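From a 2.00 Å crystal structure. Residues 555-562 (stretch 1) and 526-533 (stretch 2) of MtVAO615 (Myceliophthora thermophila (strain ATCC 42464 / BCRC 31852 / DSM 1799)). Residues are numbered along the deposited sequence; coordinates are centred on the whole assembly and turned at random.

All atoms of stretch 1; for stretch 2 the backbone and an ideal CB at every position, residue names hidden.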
# COMPACT_ATOMS: atom_id res chain seq x y z
N LYS A 555 -9.02 5.89 9.30
CA LYS A 555 -8.75 5.01 10.44
C LYS A 555 -7.24 4.82 10.55
O LYS A 555 -6.57 4.57 9.53
CB LYS A 555 -9.47 3.66 10.30
CG LYS A 555 -9.34 2.72 11.51
CD LYS A 555 -10.14 3.24 12.70
CE LYS A 555 -10.09 2.31 13.92
NZ LYS A 555 -10.64 0.97 13.59
N THR A 556 -6.74 4.97 11.77
CA THR A 556 -5.30 4.98 12.11
C THR A 556 -4.50 6.15 11.50
O THR A 556 -3.26 6.13 11.53
CB THR A 556 -4.55 3.64 11.85
OG1 THR A 556 -4.22 3.51 10.46
CG2 THR A 556 -5.33 2.41 12.37
N GLY A 557 -5.20 7.16 10.98
CA GLY A 557 -4.53 8.34 10.43
C GLY A 557 -4.12 9.34 11.49
O GLY A 557 -4.69 9.35 12.59
N VAL A 558 -3.17 10.22 11.15
CA VAL A 558 -2.80 11.29 12.07
C VAL A 558 -4.04 12.15 12.32
O VAL A 558 -4.68 12.60 11.37
CB VAL A 558 -1.62 12.16 11.53
CG1 VAL A 558 -1.37 13.36 12.44
CG2 VAL A 558 -0.36 11.32 11.36
N GLY A 559 -4.38 12.34 13.59
CA GLY A 559 -5.50 13.19 13.98
C GLY A 559 -6.86 12.55 13.81
O GLY A 559 -7.89 13.24 13.86
N SER A 560 -6.89 11.22 13.60
CA SER A 560 -8.14 10.49 13.39
C SER A 560 -8.93 10.34 14.67
O SER A 560 -10.16 10.15 14.63
CB SER A 560 -7.89 9.11 12.79
OG SER A 560 -7.03 8.36 13.62
N GLU A 561 -8.23 10.41 15.81
CA GLU A 561 -8.84 10.33 17.13
C GLU A 561 -9.84 11.47 17.42
O GLU A 561 -10.51 11.47 18.45
CB GLU A 561 -7.76 10.18 18.24
CG GLU A 561 -6.97 11.44 18.61
CD GLU A 561 -5.77 11.78 17.70
OE1 GLU A 561 -5.58 11.13 16.65
OE2 GLU A 561 -5.01 12.73 18.04
N VAL A 562 -9.94 12.43 16.50
CA VAL A 562 -11.00 13.46 16.54
C VAL A 562 -12.38 12.83 16.26
O VAL A 562 -13.38 13.29 16.82
CB VAL A 562 -10.68 14.64 15.59
CG1 VAL A 562 -11.85 15.60 15.43
CG2 VAL A 562 -9.46 15.40 16.09
N UNK A 526 -2.24 -0.69 18.92
CA UNK A 526 -1.03 0.13 19.17
C UNK A 526 -0.59 0.94 17.92
O UNK A 526 0.60 1.28 17.77
CB UNK A 526 0.12 -0.77 19.62
N UNK A 527 -1.55 1.26 17.05
CA UNK A 527 -1.27 1.92 15.77
C UNK A 527 -0.48 3.23 15.90
O UNK A 527 0.43 3.47 15.11
CB UNK A 527 -2.59 2.20 15.05
N UNK A 528 -0.84 4.07 16.88
CA UNK A 528 -0.29 5.41 17.01
C UNK A 528 1.22 5.37 17.23
O UNK A 528 1.99 5.98 16.48
CB UNK A 528 -0.97 6.15 18.16
N UNK A 529 1.62 4.63 18.27
CA UNK A 529 3.02 4.47 18.60
C UNK A 529 3.76 3.70 17.51
O UNK A 529 4.88 4.05 17.16
CB UNK A 529 3.17 3.76 19.95
N UNK A 530 3.13 2.68 16.94
CA UNK A 530 3.85 1.83 16.02
C UNK A 530 3.97 2.42 14.61
O UNK A 530 5.00 2.23 13.95
CB UNK A 530 3.16 0.47 15.95
N UNK A 531 2.94 3.12 14.14
CA UNK A 531 2.99 3.68 12.78
C UNK A 531 3.82 4.96 12.72
O UNK A 531 4.52 5.19 11.74
CB UNK A 531 1.57 3.96 12.27
N UNK A 532 3.72 5.78 13.76
CA UNK A 532 4.25 7.14 13.73
C UNK A 532 5.38 7.40 14.72
O UNK A 532 6.28 8.19 14.43
CB UNK A 532 3.11 8.13 14.00
N UNK A 533 5.35 6.73 15.87
CA UNK A 533 6.42 6.90 16.88
C UNK A 533 6.53 8.34 17.37
O UNK A 533 5.51 9.01 17.60
CB UNK A 533 7.77 6.46 16.30

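Position 526 lies immediately before the helix, at its N-cap, and nothing in stretch 1 comes within reach of its ideal CB. Stretch 1 therefore sets no preference; small polar residues such as serine, threonine, aspartate or asparagine are common at such a site. The residue is Asn526, but its side chain makes no capping bond; instead ND2 donates a weak hydrogen bond to OE2 of the residue at 529, at 3.3 Å.

At position 527, the first in the helix, CA-to-CB points toward stretch 1, and the ideal CB is 3.8 Å from Thr556 CG2. Beyond it lie the backbone of Thr556 and Gly557 and the side chains of Ser560 and Glu561, so a long, flat side chain could cover much of this surface, although leucine, methionine or another aromatic would also be reasonable. The residue is Trp527. With chi1 in p, its indole extends along the loop, and Thr556 CA sits over one face in a CH-pi contact, 3.8 Å from the centroid of the six-membered ring. Thr556 O approaches Trp527 CE3 at 3.3 Å, while Ser560 OG lies 3.6 Å from Trp527 CH2, its own hydrogen bond going to Gly557 O at 2.7 Å. Glu561 OE1 meets the ring at its edge.

Position 528 points sideways and its ideal CB touches nothing, but the carboxylate of Glu561 could be approached by a long side chain. Lysine or arginine would suit the charge, and a neutral polar residue would be tolerated. Lys528 brings its amino group nearer than its CB, yet NZ remains 4.3 Å from Glu561 OE2, so the opposite charges are near each other without forming a salt bridge.

Positions 529 and 530 are out of reach of stretch 1, which leaves their choice open. They hold Glu529, the acceptor for Asn526, and Ser530, whose hydroxyl is hydrogen-bonded elsewhere in the structure.

Position 531 turns toward stretch 1 again, one helical turn after 527. Its ideal CB is still 5.3 Å from Thr556 O, a gap that a large apolar or aromatic side chain could bridge. Phe531, with chi1 in m, presents its ring edge to Thr556 OG1, 3.3 Å from CE2; that hydroxyl already donates to Lys555 O at 2.7 Å.

Position 532 also points toward stretch 1, with its ideal CB 5.4 Å from Val558 CG2. The free carbonyl of Thr556 and the methyl of Val558 favour a long residue combining an apolar surface with a terminal donor; tyrosine answers both, while phenylalanine would answer only the second. In Tyr532, OH donates to Thr556 O over a short 2.5 Å, and Val558 CG2 packs over one ring face, 3.9 Å from the ring centroid. A water links Tyr532 OH to Val558 N, 2.7 and 2.9 Å from its oxygen.

Position 533 leaves helical geometry with phi near 60°, which by itself favours glycine, and stretch 1 is out of reach. Gly533 fits.

Stretch 2, residues 526-533: NWKESFYG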
# COMPACT_ATOMS: atom_id res chain seq x y z
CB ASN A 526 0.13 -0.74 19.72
CG ASN A 526 1.29 0.10 20.31
OD1 ASN A 526 1.06 1.16 20.90
ND2 ASN A 526 2.52 -0.38 20.15
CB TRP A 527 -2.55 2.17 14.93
CG TRP A 527 -3.55 3.04 15.62
CD1 TRP A 527 -4.52 2.64 16.48
CD2 TRP A 527 -3.67 4.46 15.51
NE1 TRP A 527 -5.24 3.71 16.93
CE2 TRP A 527 -4.74 4.85 16.35
CE3 TRP A 527 -2.97 5.45 14.79
CZ2 TRP A 527 -5.14 6.19 16.49
CZ3 TRP A 527 -3.37 6.78 14.93
CH2 TRP A 527 -4.45 7.14 15.78
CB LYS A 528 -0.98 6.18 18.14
CG LYS A 528 -0.61 7.67 18.19
CD LYS A 528 -1.23 8.38 19.38
CE LYS A 528 -2.62 8.89 19.05
NZ LYS A 528 -3.31 9.47 20.23
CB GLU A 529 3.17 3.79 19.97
CG GLU A 529 4.58 3.36 20.34
CD GLU A 529 4.59 2.42 21.53
OE1 GLU A 529 4.13 2.84 22.63
OE2 GLU A 529 5.05 1.25 21.38
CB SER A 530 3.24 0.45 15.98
OG SER A 530 4.17 -0.44 15.42
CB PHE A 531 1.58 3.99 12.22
CG PHE A 531 0.69 2.79 12.03
CD1 PHE A 531 1.15 1.49 12.18
CD2 PHE A 531 -0.65 2.99 11.62
CE1 PHE A 531 0.30 0.41 11.99
CE2 PHE A 531 -1.49 1.91 11.41
CZ PHE A 531 -1.02 0.62 11.60
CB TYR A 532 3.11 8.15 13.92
CG TYR A 532 1.95 7.91 12.98
CD1 TYR A 532 2.05 8.23 11.60
CD2 TYR A 532 0.77 7.35 13.45
CE1 TYR A 532 0.98 7.99 10.73
CE2 TYR A 532 -0.30 7.12 12.59
CZ TYR A 532 -0.20 7.44 11.24
OH TYR A 532 -1.26 7.19 10.38
O HOH W 1 -1.75 9.29 8.82
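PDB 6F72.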